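Local coordinates for transcriptional activator of comK gene (Bacillus halodurans, PDB 2HQB), which probably works as a membrane-anchored lipoprotein of the BMP family, with a substrate-binding-protein fold, and probably activates the competence gene comK, at residues Gly191-Val196 and Ile208-Asp213; Ala199-Gly204 and Gly219-Thr224. One frame throughout, in Å; residues are numbered along the deposited sequence.

Contact 1 (Gly191-Val196 and Ile208-Asp213); sequences GYHVPV and IGYVGD
H193 sets its imidazole against the backbone and CB of Y210, a flat ring spanning the 7.0 Å between H193 CA and Y210 CA. The Y210 CB lies over one face of the ring, 3.2 Å from H193 ND1, while the I208 carbonyl O comes to the edge in the ring plane, 3.5 Å from H193 CE1. The two side chains slant across each other. With CG anti to the backbone N (chi1 -175°), H193 leaves the first turn of its helix directly for the strand.

The contact joins the helix and the second strand of the beta-alpha-beta unit formed by strand 184-186, helix 193-203 and parallel strand 206-211, in one of the two sheets of this periplasmic-binding-protein fold. Histidine suits the place because its ND1 hydrogen-bonds the O of P187, just past the end of strand 184-186, which fixes the rotation of the ring. Y210 meets the imidazole through its backbone N and CB. Its phenol then turns away from H193, takes V211 CG2 over one face, and ends at OH in a weak hydrogen bond to E140. G209, without a side chain, brings only backbone beside the imidazole, its CA 3.7 Å from H193 NE2.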
loop_
_atom_site.group_PDB
_atom_site.type_symbol
_atom_site.label_atom_id
_atom_site.label_comp_id
_atom_site.label_asym_id
_atom_site.label_seq_id
_atom_site.Cartn_x
_atom_site.Cartn_y
_atom_site.Cartn_z
ATOM N N GLY A 191 4.200 -4.157 8.663
ATOM C CA GLY A 191 4.468 -4.964 9.829
ATOM C C GLY A 191 4.464 -4.273 11.189
ATOM O O GLY A 191 3.735 -4.718 12.078
ATOM N N TYR A 192 5.241 -3.191 11.360
ATOM C CA TYR A 192 5.336 -2.528 12.670
ATOM C C TYR A 192 4.541 -1.285 12.837
ATOM O O TYR A 192 4.579 -0.677 13.889
ATOM C CB TYR A 192 6.790 -2.194 12.990
ATOM C CG TYR A 192 7.425 -1.335 11.938
ATOM C CD1 TYR A 192 7.011 0.001 11.736
ATOM C CD2 TYR A 192 8.399 -1.868 11.086
ATOM C CE1 TYR A 192 7.560 0.769 10.695
ATOM C CE2 TYR A 192 8.955 -1.111 10.040
ATOM C CZ TYR A 192 8.528 0.201 9.851
ATOM O OH TYR A 192 9.052 0.918 8.804
ATOM N N HIS A 193 3.821 -0.902 11.803
ATOM C CA HIS A 193 3.042 0.309 11.828
ATOM C C HIS A 193 2.248 0.572 13.114
ATOM O O HIS A 193 2.467 1.607 13.769
ATOM C CB HIS A 193 2.136 0.347 10.610
ATOM C CG HIS A 193 1.377 1.621 10.472
ATOM N ND1 HIS A 193 1.948 2.773 9.975
ATOM C CD2 HIS A 193 0.104 1.936 10.796
ATOM C CE1 HIS A 193 1.055 3.746 10.001
ATOM N NE2 HIS A 193 -0.073 3.265 10.494
ATOM N N VAL A 194 1.340 -0.329 13.494
ATOM C CA VAL A 194 0.574 -0.103 14.725
ATOM C C VAL A 194 1.465 -0.003 15.975
ATOM O O VAL A 194 1.388 0.985 16.715
ATOM C CB VAL A 194 -0.438 -1.159 14.942
ATOM C CG1 VAL A 194 -1.137 -0.894 16.228
ATOM C CG2 VAL A 194 -1.446 -1.136 13.804
ATOM N N PRO A 195 2.311 -1.019 16.240
ATOM C CA PRO A 195 3.195 -0.944 17.407
ATOM C C PRO A 195 3.740 0.489 17.589
ATOM O O PRO A 195 3.711 1.045 18.685
ATOM C CB PRO A 195 4.310 -1.913 17.041
ATOM C CG PRO A 195 3.584 -2.999 16.336
ATOM C CD PRO A 195 2.549 -2.262 15.488
ATOM N N VAL A 196 4.213 1.081 16.493
ATOM C CA VAL A 196 4.763 2.427 16.523
ATOM C C VAL A 196 3.685 3.502 16.620
ATOM O O VAL A 196 3.905 4.513 17.280
ATOM C CB VAL A 196 5.662 2.715 15.278
ATOM C CG1 VAL A 196 5.963 4.197 15.181
ATOM C CG2 VAL A 196 6.974 1.937 15.366
ATOM N N ILE A 208 1.108 9.556 10.789
ATOM C CA ILE A 208 0.436 9.469 9.481
ATOM C C ILE A 208 0.163 7.975 9.222
ATOM O O ILE A 208 1.084 7.153 9.297
ATOM C CB ILE A 208 1.296 10.002 8.292
ATOM C CG1 ILE A 208 1.595 11.496 8.456
ATOM C CG2 ILE A 208 0.536 9.802 6.983
ATOM C CD1 ILE A 208 0.374 12.344 8.565
ATOM N N GLY A 209 -1.094 7.626 8.946
ATOM C CA GLY A 209 -1.438 6.239 8.668
ATOM C C GLY A 209 -0.741 5.640 7.441
ATOM O O GLY A 209 -0.412 6.340 6.476
ATOM N N TYR A 210 -0.535 4.328 7.468
ATOM C CA TYR A 210 0.131 3.636 6.374
ATOM C C TYR A 210 -0.694 2.518 5.730
ATOM O O TYR A 210 -1.104 1.581 6.407
ATOM C CB TYR A 210 1.452 3.036 6.865
ATOM C CG TYR A 210 2.341 2.597 5.736
ATOM C CD1 TYR A 210 2.858 3.549 4.834
ATOM C CD2 TYR A 210 2.664 1.244 5.550
ATOM C CE1 TYR A 210 3.676 3.179 3.779
ATOM C CE2 TYR A 210 3.487 0.847 4.479
ATOM C CZ TYR A 210 3.991 1.834 3.593
ATOM O OH TYR A 210 4.782 1.490 2.510
ATOM N N VAL A 211 -0.898 2.619 4.417
ATOM C CA VAL A 211 -1.632 1.627 3.624
ATOM C C VAL A 211 -3.080 1.400 4.031
ATOM O O VAL A 211 -3.846 0.864 3.255
ATOM C CB VAL A 211 -0.868 0.283 3.600
ATOM C CG1 VAL A 211 -1.596 -0.724 2.794
ATOM C CG2 VAL A 211 0.524 0.494 2.984
ATOM N N GLY A 212 -3.468 1.833 5.227
ATOM C CA GLY A 212 -4.839 1.665 5.679
ATOM C C GLY A 212 -5.401 2.966 6.240
ATOM O O GLY A 212 -4.660 3.833 6.671
ATOM N N ASP A 213 -6.720 3.114 6.275
ATOM C CA ASP A 213 -7.299 4.343 6.801
ATOM C C ASP A 213 -6.863 4.679 8.208
ATOM O O ASP A 213 -6.980 5.839 8.622
ATOM C CB ASP A 213 -8.796 4.317 6.762
ATOM C CG ASP A 213 -9.377 5.646 7.102
ATOM O OD1 ASP A 213 -9.084 6.608 6.366
ATOM O OD2 ASP A 213 -10.121 5.729 8.109
#

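Contact 2 (Ala199-Gly204 and Gly219-Thr224); sequences AIKDQG and GSTILT
A Schellman motif ends helix 193-203, and in its last turn I200 and K201 pack against T221 of the turn that leads into strand 222-228. G204 is the C-prime residue of the motif: its N bonds I200 O and, weakly, K201 O, and D205 N bonds I200 O. Its positive phi of 88° would press a side chain against the preceding carbonyl, so glycine suits the position.

Across the contact no hydrogen bond forms; a methyl meets a methyl, and a hydroxyl oxygen lies against the lysine methylenes. The T221 CB is directed toward the helix, with CG2 anti to its own backbone N, a setting that aims the methyl at I200, where the two CG2 atoms lie 4.1 Å apart. T221 OG1, the other branch, rests against the base of K201, 3.4 Å from CG. K201 runs past the threonine at about a right angle, and its chain bends at chi3 (-134°) as it continues toward G219, where K201 CE stands 4.2 Å from G219 N. Lysine suits this exposed border: its aliphatic part covers the turn and its charge stays at the surface. A compact branched threonine can serve both helix residues at once. Cutting T221 back to alanine would probably leave the I200 methyl without its mate and the K201 methylenes without the hydroxyl they rest on. G219, at a phi of 152°, again has a backbone that calls for glycine.

T221 is itself tied by backbone hydrogen bonding to A207 of strand 206-211, the parallel neighbour of strand 222-228. I200 also packs on A207, on F185 of strand 184-186 and on F174 of helix 167-178, which places the contact where two helices and three adjoining strands come together.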
loop_
_atom_site.group_PDB
_atom_site.type_symbol
_atom_site.label_atom_id
_atom_site.label_comp_id
_atom_site.label_asym_id
_atom_site.label_seq_id
_atom_site.Cartn_x
_atom_site.Cartn_y
_atom_site.Cartn_z
ATOM N N ALA A 199 2.724 3.639 20.436
ATOM C CA ALA A 199 3.780 4.294 21.208
ATOM C C ALA A 199 3.683 5.812 20.999
ATOM O O ALA A 199 3.996 6.611 21.887
ATOM C CB ALA A 199 5.182 3.754 20.762
ATOM N N ILE A 200 3.241 6.206 19.813
ATOM C CA ILE A 200 3.074 7.616 19.497
ATOM C C ILE A 200 1.862 8.138 20.246
ATOM O O ILE A 200 1.978 9.056 21.043
ATOM C CB ILE A 200 2.865 7.813 18.000
ATOM C CG1 ILE A 200 4.126 7.349 17.258
ATOM C CG2 ILE A 200 2.536 9.251 17.712
ATOM C CD1 ILE A 200 3.978 7.238 15.773
ATOM N N LYS A 201 0.695 7.543 20.002
ATOM C CA LYS A 201 -0.525 7.979 20.673
ATOM C C LYS A 201 -0.195 8.158 22.161
ATOM O O LYS A 201 -0.630 9.117 22.814
ATOM C CB LYS A 201 -1.630 6.935 20.493
ATOM C CG LYS A 201 -3.008 7.387 21.000
ATOM C CD LYS A 201 -3.967 6.215 21.156
ATOM C CE LYS A 201 -5.339 6.532 20.560
ATOM N NZ LYS A 201 -6.249 5.330 20.600
ATOM N N ASP A 202 0.588 7.219 22.679
ATOM C CA ASP A 202 1.027 7.237 24.065
ATOM C C ASP A 202 1.818 8.531 24.309
ATOM O O ASP A 202 1.407 9.356 25.103
ATOM C CB ASP A 202 1.880 5.988 24.321
ATOM C CG ASP A 202 2.793 6.117 25.531
ATOM O OD1 ASP A 202 3.584 7.095 25.608
ATOM O OD2 ASP A 202 2.741 5.211 26.398
ATOM N N GLN A 203 2.941 8.712 23.620
ATOM C CA GLN A 203 3.750 9.914 23.778
ATOM C C GLN A 203 2.945 11.153 23.512
ATOM O O GLN A 203 3.327 12.218 23.911
ATOM C CB GLN A 203 4.929 9.936 22.807
ATOM C CG GLN A 203 5.926 8.839 23.011
ATOM C CD GLN A 203 6.475 8.840 24.409
ATOM O OE1 GLN A 203 6.425 9.861 25.104
ATOM N NE2 GLN A 203 7.018 7.702 24.834
ATOM N N GLY A 204 1.838 11.040 22.812
ATOM C CA GLY A 204 1.076 12.241 22.549
ATOM C C GLY A 204 1.516 12.967 21.295
ATOM O O GLY A 204 1.197 14.143 21.089
ATOM N N GLY A 219 -6.587 7.413 16.653
ATOM C CA GLY A 219 -7.744 8.260 16.844
ATOM C C GLY A 219 -7.339 9.630 17.287
ATOM O O GLY A 219 -6.883 9.814 18.437
ATOM N N SER A 220 -7.508 10.585 16.371
ATOM C CA SER A 220 -7.125 11.986 16.575
ATOM C C SER A 220 -5.591 12.102 16.642
ATOM O O SER A 220 -5.060 13.207 16.670
ATOM C CB SER A 220 -7.731 12.575 17.851
ATOM O OG SER A 220 -6.765 12.646 18.892
ATOM N N THR A 221 -4.887 10.969 16.693
ATOM C CA THR A 221 -3.419 10.934 16.684
ATOM C C THR A 221 -3.035 10.774 15.207
ATOM O O THR A 221 -1.955 11.175 14.758
ATOM C CB THR A 221 -2.892 9.708 17.403
ATOM O OG1 THR A 221 -2.919 9.937 18.799
ATOM C CG2 THR A 221 -1.491 9.396 16.979
ATOM N N ILE A 222 -3.954 10.155 14.469
ATOM C CA ILE A 222 -3.785 9.891 13.054
ATOM C C ILE A 222 -4.290 11.090 12.274
ATOM O O ILE A 222 -5.474 11.191 11.985
ATOM C CB ILE A 222 -4.556 8.612 12.675
ATOM C CG1 ILE A 222 -4.057 7.457 13.556
ATOM C CG2 ILE A 222 -4.329 8.254 11.237
ATOM C CD1 ILE A 222 -2.580 7.108 13.383
ATOM N N LEU A 223 -3.372 12.005 11.976
ATOM C CA LEU A 223 -3.643 13.221 11.221
ATOM C C LEU A 223 -4.318 12.825 9.933
ATOM O O LEU A 223 -5.329 13.404 9.527
ATOM C CB LEU A 223 -2.325 13.915 10.897
ATOM C CG LEU A 223 -1.436 14.080 12.133
ATOM C CD1 LEU A 223 -0.095 14.686 11.749
ATOM C CD2 LEU A 223 -2.167 14.950 13.150
ATOM N N THR A 224 -3.719 11.825 9.295
ATOM C CA THR A 224 -4.216 11.257 8.044
ATOM C C THR A 224 -3.473 9.962 7.744
ATOM O O THR A 224 -2.546 9.580 8.461
ATOM C CB THR A 224 -4.067 12.279 6.887
ATOM O OG1 THR A 224 -5.167 13.179 6.971
ATOM C CG2 THR A 224 -4.087 11.632 5.498
#

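Both contacts use helix 193-203: contact 1 holds its first turn to strand 206-211, and contact 2 holds its last to the turn leading into the neighbouring strand 222-228. Their centres are 11 Å apart, and the strands meet directly: G209 N probably hydrogen-bonds T224 O at 2.5 Å, while I208 CD1 packs on L223 CB at 3.9 Å. Contact 1 is wholly buried and nearer the middle of the chain, and it relies on a polar aromatic ring whose ND1 is satisfied by the carbonyl of P187. Contact 2 lies about 20 Å from the chain's centre, is only partly buried, and joins aliphatic packing on its inner side to a lysine at the surface.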